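Local coordinates for adenosine 5'-monophosphoramidase HNT1 (Candida albicans, PDB 6IQ1), which probably hydrolyses adenosine 5'-monophosphoramidates to AMP as a homodimeric, zinc-bearing member of the histidine triad (HINT) family, at residues 20-32 / 59-71. Sequence-based numbering, arbitrary orientation.
Sequences FKLIETAKTYSFL and DYLSDILPVVKKL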
loop_
_atom_site.group_PDB
_atom_site.type_symbol
_atom_site.label_atom_id
_atom_site.label_comp_id
_atom_site.label_asym_id
_atom_site.label_seq_id
_atom_site.Cartn_x
_atom_site.Cartn_y
_atom_site.Cartn_z
ATOM N N PHE D 20 -1.572 -21.086 3.217
ATOM C CA PHE D 20 -0.239 -21.365 2.672
ATOM C C PHE D 20 0.748 -20.333 3.221
ATOM O O PHE D 20 0.971 -19.278 2.623
ATOM C CB PHE D 20 -0.272 -21.345 1.148
ATOM C CG PHE D 20 -1.133 -22.422 0.542
ATOM C CD1 PHE D 20 -0.620 -23.690 0.300
ATOM C CD2 PHE D 20 -2.455 -22.166 0.207
ATOM C CE1 PHE D 20 -1.410 -24.685 -0.257
ATOM C CE2 PHE D 20 -3.244 -23.156 -0.347
ATOM C CZ PHE D 20 -2.718 -24.418 -0.580
ATOM N N LYS D 21 1.378 -20.659 4.352
ATOM C CA LYS D 21 2.144 -19.675 5.112
ATOM C C LYS D 21 3.497 -19.369 4.473
ATOM O O LYS D 21 4.178 -20.254 3.948
ATOM C CB LYS D 21 2.356 -20.160 6.548
ATOM C CG LYS D 21 3.132 -19.191 7.417
ATOM C CD LYS D 21 3.305 -19.736 8.821
ATOM C CE LYS D 21 4.660 -20.401 9.003
ATOM N NZ LYS D 21 5.434 -19.771 10.119
ATOM N N LEU D 22 3.902 -18.100 4.539
ATOM C CA LEU D 22 5.141 -17.676 3.915
ATOM C C LEU D 22 6.046 -17.140 5.014
ATOM O O LEU D 22 6.690 -17.921 5.717
ATOM C CB LEU D 22 4.844 -16.677 2.783
ATOM C CG LEU D 22 4.216 -17.208 1.473
ATOM C CD1 LEU D 22 3.897 -16.076 0.530
ATOM C CD2 LEU D 22 5.137 -18.195 0.765
ATOM N N ILE D 23 6.121 -15.836 5.205
ATOM C CA ILE D 23 6.936 -15.242 6.252
ATOM C C ILE D 23 6.032 -14.934 7.433
ATOM O O ILE D 23 4.937 -14.391 7.261
ATOM C CB ILE D 23 7.652 -13.979 5.740
ATOM C CG1 ILE D 23 8.802 -14.366 4.788
ATOM C CG2 ILE D 23 8.152 -13.117 6.899
ATOM C CD1 ILE D 23 9.528 -13.170 4.154
ATOM N N GLU D 24 6.468 -15.300 8.628
ATOM C CA GLU D 24 5.785 -14.882 9.841
ATOM C C GLU D 24 6.768 -14.187 10.782
ATOM O O GLU D 24 7.962 -14.500 10.813
ATOM C CB GLU D 24 5.128 -16.051 10.553
ATOM C CG GLU D 24 4.176 -15.594 11.624
ATOM C CD GLU D 24 3.592 -16.728 12.437
ATOM O OE1 GLU D 24 3.571 -17.893 11.948
ATOM O OE2 GLU D 24 3.144 -16.429 13.570
ATOM N N THR D 25 6.240 -13.242 11.550
ATOM C CA THR D 25 7.005 -12.361 12.418
ATOM C C THR D 25 6.266 -12.307 13.752
ATOM O O THR D 25 5.123 -12.759 13.858
ATOM C CB THR D 25 7.165 -10.973 11.737
ATOM O OG1 THR D 25 8.219 -11.013 10.763
ATOM C CG2 THR D 25 7.433 -9.872 12.696
ATOM N N ALA D 26 6.938 -11.810 14.793
ATOM C CA ALA D 26 6.241 -11.540 16.045
ATOM C C ALA D 26 4.965 -10.739 15.808
ATOM O O ALA D 26 3.950 -10.955 16.481
ATOM C CB ALA D 26 7.163 -10.794 17.015
ATOM N N LYS D 27 4.990 -9.816 14.847
ATOM C CA LYS D 27 3.866 -8.921 14.623
ATOM C C LYS D 27 3.112 -9.138 13.311
ATOM O O LYS D 27 1.977 -8.665 13.195
ATOM C CB LYS D 27 4.343 -7.459 14.701
ATOM C CG LYS D 27 4.495 -6.966 16.140
ATOM C CD LYS D 27 5.317 -5.676 16.211
ATOM C CE LYS D 27 5.827 -5.401 17.630
ATOM N NZ LYS D 27 4.731 -5.435 18.647
ATOM N N THR D 28 3.678 -9.851 12.338
ATOM C CA THR D 28 3.085 -9.903 11.011
ATOM C C THR D 28 2.919 -11.343 10.538
ATOM O O THR D 28 3.717 -12.217 10.883
ATOM C CB THR D 28 3.956 -9.102 10.021
ATOM O OG1 THR D 28 4.017 -7.737 10.446
ATOM C CG2 THR D 28 3.383 -9.148 8.621
ATOM N N TYR D 29 1.879 -11.580 9.725
ATOM C CA TYR D 29 1.593 -12.899 9.159
ATOM C C TYR D 29 1.288 -12.792 7.667
ATOM O O TYR D 29 0.442 -11.985 7.251
ATOM C CB TYR D 29 0.415 -13.562 9.889
ATOM C CG TYR D 29 0.201 -15.006 9.504
ATOM C CD1 TYR D 29 -0.511 -15.344 8.354
ATOM C CD2 TYR D 29 0.706 -16.031 10.281
ATOM C CE1 TYR D 29 -0.700 -16.652 7.988
ATOM C CE2 TYR D 29 0.508 -17.359 9.930
ATOM C CZ TYR D 29 -0.191 -17.661 8.782
ATOM O OH TYR D 29 -0.379 -18.976 8.418
ATOM N N SER D 30 1.940 -13.624 6.859
ATOM C CA SER D 30 1.719 -13.554 5.421
ATOM C C SER D 30 1.538 -14.943 4.812
ATOM O O SER D 30 2.073 -15.939 5.303
ATOM C CB SER D 30 2.864 -12.786 4.726
ATOM O OG SER D 30 4.105 -13.419 4.928
ATOM N N PHE D 31 0.782 -14.988 3.717
ATOM C CA PHE D 31 0.318 -16.228 3.114
ATOM C C PHE D 31 -0.220 -15.931 1.720
ATOM O O PHE D 31 -0.559 -14.789 1.393
ATOM C CB PHE D 31 -0.756 -16.913 3.979
ATOM C CG PHE D 31 -1.965 -16.052 4.262
ATOM C CD1 PHE D 31 -1.911 -15.023 5.199
ATOM C CD2 PHE D 31 -3.161 -16.285 3.616
ATOM C CE1 PHE D 31 -3.029 -14.230 5.468
ATOM C CE2 PHE D 31 -4.293 -15.502 3.881
ATOM C CZ PHE D 31 -4.228 -14.472 4.801
ATOM N N LEU D 32 -0.289 -16.988 0.904
ATOM C CA LEU D 32 -0.773 -16.894 -0.470
ATOM C C LEU D 32 -2.254 -16.535 -0.525
ATOM O O LEU D 32 -3.065 -17.015 0.276
ATOM C CB LEU D 32 -0.567 -18.220 -1.190
ATOM C CG LEU D 32 0.835 -18.559 -1.691
ATOM C CD1 LEU D 32 0.865 -19.983 -2.266
ATOM C CD2 LEU D 32 1.318 -17.542 -2.726
ATOM N N ASP D 59 3.209 0.149 16.109
ATOM C CA ASP D 59 4.266 -0.859 16.061
ATOM C C ASP D 59 3.919 -2.019 15.127
ATOM O O ASP D 59 4.827 -2.659 14.588
ATOM C CB ASP D 59 4.600 -1.373 17.469
ATOM C CG ASP D 59 3.413 -2.042 18.158
ATOM O OD1 ASP D 59 2.309 -1.455 18.229
ATOM O OD2 ASP D 59 3.589 -3.184 18.629
ATOM N N TYR D 60 2.641 -2.297 14.892
ATOM C CA TYR D 60 2.334 -3.266 13.850
ATOM C C TYR D 60 2.512 -2.679 12.446
ATOM O O TYR D 60 2.934 -3.395 11.525
ATOM C CB TYR D 60 0.918 -3.793 14.036
ATOM C CG TYR D 60 0.811 -4.741 15.197
ATOM C CD1 TYR D 60 0.665 -4.262 16.500
ATOM C CD2 TYR D 60 0.856 -6.113 14.995
ATOM C CE1 TYR D 60 0.577 -5.110 17.559
ATOM C CE2 TYR D 60 0.760 -6.982 16.049
ATOM C CZ TYR D 60 0.625 -6.478 17.331
ATOM O OH TYR D 60 0.549 -7.358 18.383
ATOM N N LEU D 61 2.196 -1.392 12.261
ATOM C CA LEU D 61 2.375 -0.772 10.956
ATOM C C LEU D 61 3.841 -0.737 10.565
ATOM O O LEU D 61 4.176 -0.917 9.392
ATOM C CB LEU D 61 1.799 0.639 10.959
ATOM C CG LEU D 61 0.281 0.756 11.064
ATOM C CD1 LEU D 61 -0.148 2.202 10.948
ATOM C CD2 LEU D 61 -0.417 -0.104 10.035
ATOM N N SER D 62 4.734 -0.525 11.540
ATOM C CA SER D 62 6.152 -0.379 11.228
ATOM C C SER D 62 6.748 -1.666 10.681
ATOM O O SER D 62 7.730 -1.625 9.931
ATOM C CB SER D 62 6.925 0.055 12.471
ATOM O OG SER D 62 6.706 1.428 12.728
ATOM N N ASP D 63 6.171 -2.811 11.035
ATOM C CA ASP D 63 6.736 -4.094 10.661
ATOM C C ASP D 63 6.247 -4.598 9.301
ATOM O O ASP D 63 6.888 -5.476 8.708
ATOM C CB ASP D 63 6.425 -5.109 11.766
ATOM C CG ASP D 63 7.004 -6.462 11.490
ATOM O OD1 ASP D 63 8.237 -6.576 11.360
ATOM O OD2 ASP D 63 6.221 -7.423 11.391
ATOM N N ILE D 64 5.165 -4.027 8.771
ATOM C CA ILE D 64 4.533 -4.572 7.575
ATOM C C ILE D 64 5.421 -4.394 6.339
ATOM O O ILE D 64 5.767 -5.366 5.659
ATOM C CB ILE D 64 3.151 -3.937 7.385
ATOM C CG1 ILE D 64 2.167 -4.636 8.303
ATOM C CG2 ILE D 64 2.682 -4.005 5.911
ATOM C CD1 ILE D 64 0.958 -3.817 8.548
ATOM N N LEU D 65 5.783 -3.159 6.007
ATOM C CA LEU D 65 6.550 -2.949 4.779
ATOM C C LEU D 65 7.921 -3.646 4.766
ATOM O O LEU D 65 8.326 -4.110 3.685
ATOM C CB LEU D 65 6.687 -1.441 4.513
ATOM C CG LEU D 65 5.336 -0.774 4.236
ATOM C CD1 LEU D 65 5.503 0.714 3.995
ATOM C CD2 LEU D 65 4.602 -1.468 3.071
ATOM N N PRO D 66 8.669 -3.759 5.873
ATOM C CA PRO D 66 9.862 -4.616 5.816
ATOM C C PRO D 66 9.537 -6.072 5.506
ATOM O O PRO D 66 10.308 -6.736 4.799
ATOM C CB PRO D 66 10.480 -4.436 7.204
ATOM C CG PRO D 66 10.107 -3.055 7.562
ATOM C CD PRO D 66 8.688 -2.913 7.080
ATOM N N VAL D 67 8.397 -6.581 5.967
ATOM C CA VAL D 67 8.014 -7.928 5.557
ATOM C C VAL D 67 7.700 -7.967 4.061
ATOM O O VAL D 67 8.132 -8.889 3.350
ATOM C CB VAL D 67 6.835 -8.429 6.401
ATOM C CG1 VAL D 67 6.281 -9.726 5.813
ATOM C CG2 VAL D 67 7.273 -8.590 7.856
ATOM N N VAL D 68 6.941 -6.977 3.555
ATOM C CA VAL D 68 6.636 -6.939 2.123
ATOM C C VAL D 68 7.931 -6.880 1.321
ATOM O O VAL D 68 8.091 -7.575 0.313
ATOM C CB VAL D 68 5.702 -5.756 1.782
ATOM C CG1 VAL D 68 5.389 -5.722 0.290
ATOM C CG2 VAL D 68 4.414 -5.826 2.581
ATOM N N LYS D 69 8.894 -6.085 1.786
ATOM C CA LYS D 69 10.180 -6.009 1.105
ATOM C C LYS D 69 10.864 -7.368 1.079
ATOM O O LYS D 69 11.368 -7.801 0.037
ATOM C CB LYS D 69 11.079 -4.983 1.786
ATOM C CG LYS D 69 12.475 -4.993 1.247
ATOM C CD LYS D 69 13.241 -3.827 1.802
ATOM C CE LYS D 69 14.705 -3.954 1.522
ATOM N NZ LYS D 69 15.372 -3.108 2.516
ATOM N N LYS D 70 10.887 -8.057 2.221
ATOM C CA LYS D 70 11.474 -9.391 2.252
ATOM C C LYS D 70 10.736 -10.345 1.303
ATOM O O LYS D 70 11.366 -11.184 0.642
ATOM C CB LYS D 70 11.489 -9.920 3.692
ATOM C CG LYS D 70 12.514 -11.028 3.912
ATOM C CD LYS D 70 12.461 -11.544 5.318
ATOM C CE LYS D 70 13.281 -12.824 5.495
ATOM N NZ LYS D 70 13.193 -13.313 6.895
ATOM N N LEU D 71 9.404 -10.205 1.188
ATOM C CA LEU D 71 8.655 -11.066 0.273
ATOM C C LEU D 71 9.018 -10.811 -1.189
ATOM O O LEU D 71 9.000 -11.749 -1.998
ATOM C CB LEU D 71 7.146 -10.895 0.483
ATOM C CG LEU D 71 6.572 -11.523 1.751
ATOM C CD1 LEU D 71 5.237 -10.877 2.088
ATOM C CD2 LEU D 71 6.452 -13.043 1.605
HETATM O O HOH W 1 2.233 -6.113 11.341
#
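I23 packs against V67 and L71, joining the first β-hairpin of the HIT fold to the helix that lies over its antiparallel sheet. Strand 28-32 runs at 35° to helix 59-71, their axes 9.0 Å apart. L22 and I23 both sit opposite S30 in a β bulge, which lets two successive residues face the helix. The tight part is apolar. I23 sends CG2 to V67 CG1 at 4.0 Å, while its unbranched arm, CG1 anti to the carbonyl carbon (chi1 -73°), carries CD1 between L71 CD2 and the extended aliphatic chain of K70. L22 crosses L71 nearly at a right angle. V67 suits the middle: with CG1 on I23 and CG2 reaching T28 CB, its β-branched fork spans both hairpin strands. L71 continues inward to I44 of strand 42-46 and L109 of strand 107-112. S30 is small and buried here; its hydroxyl is satisfied by I23 O (OG to O 2.7 Å), met in the carbonyl plane on a lone pair.

Toward the hairpin turn the packing becomes polar and partly exposed. T28 suits this boundary, offering a methyl to V67 and a hydroxyl to D63, whose short side chain points its carboxylate at the hairpin. T28 OG1 donates to D63 OD2, at a modelled length too short to trust, and T25 CG2 lies against the same carboxylate. A water within bonding distance of T28 OG1, K27 O and Y60 O, 2.8 Å from the last, links the turn to a helix carbonyl. K27, long and flexible, suits this edge: its CG rests over a face of Y60, 4.0 Å from the ring centroid in a CH-π contact, and NZ adds a cation-π contact over the face. A bend at the last torsion (chi4 -52°) helps bring K27 NZ into a salt bridge with D59 OD2 at 2.5 Å, approached nearly in line with the carboxylate's C-O bond.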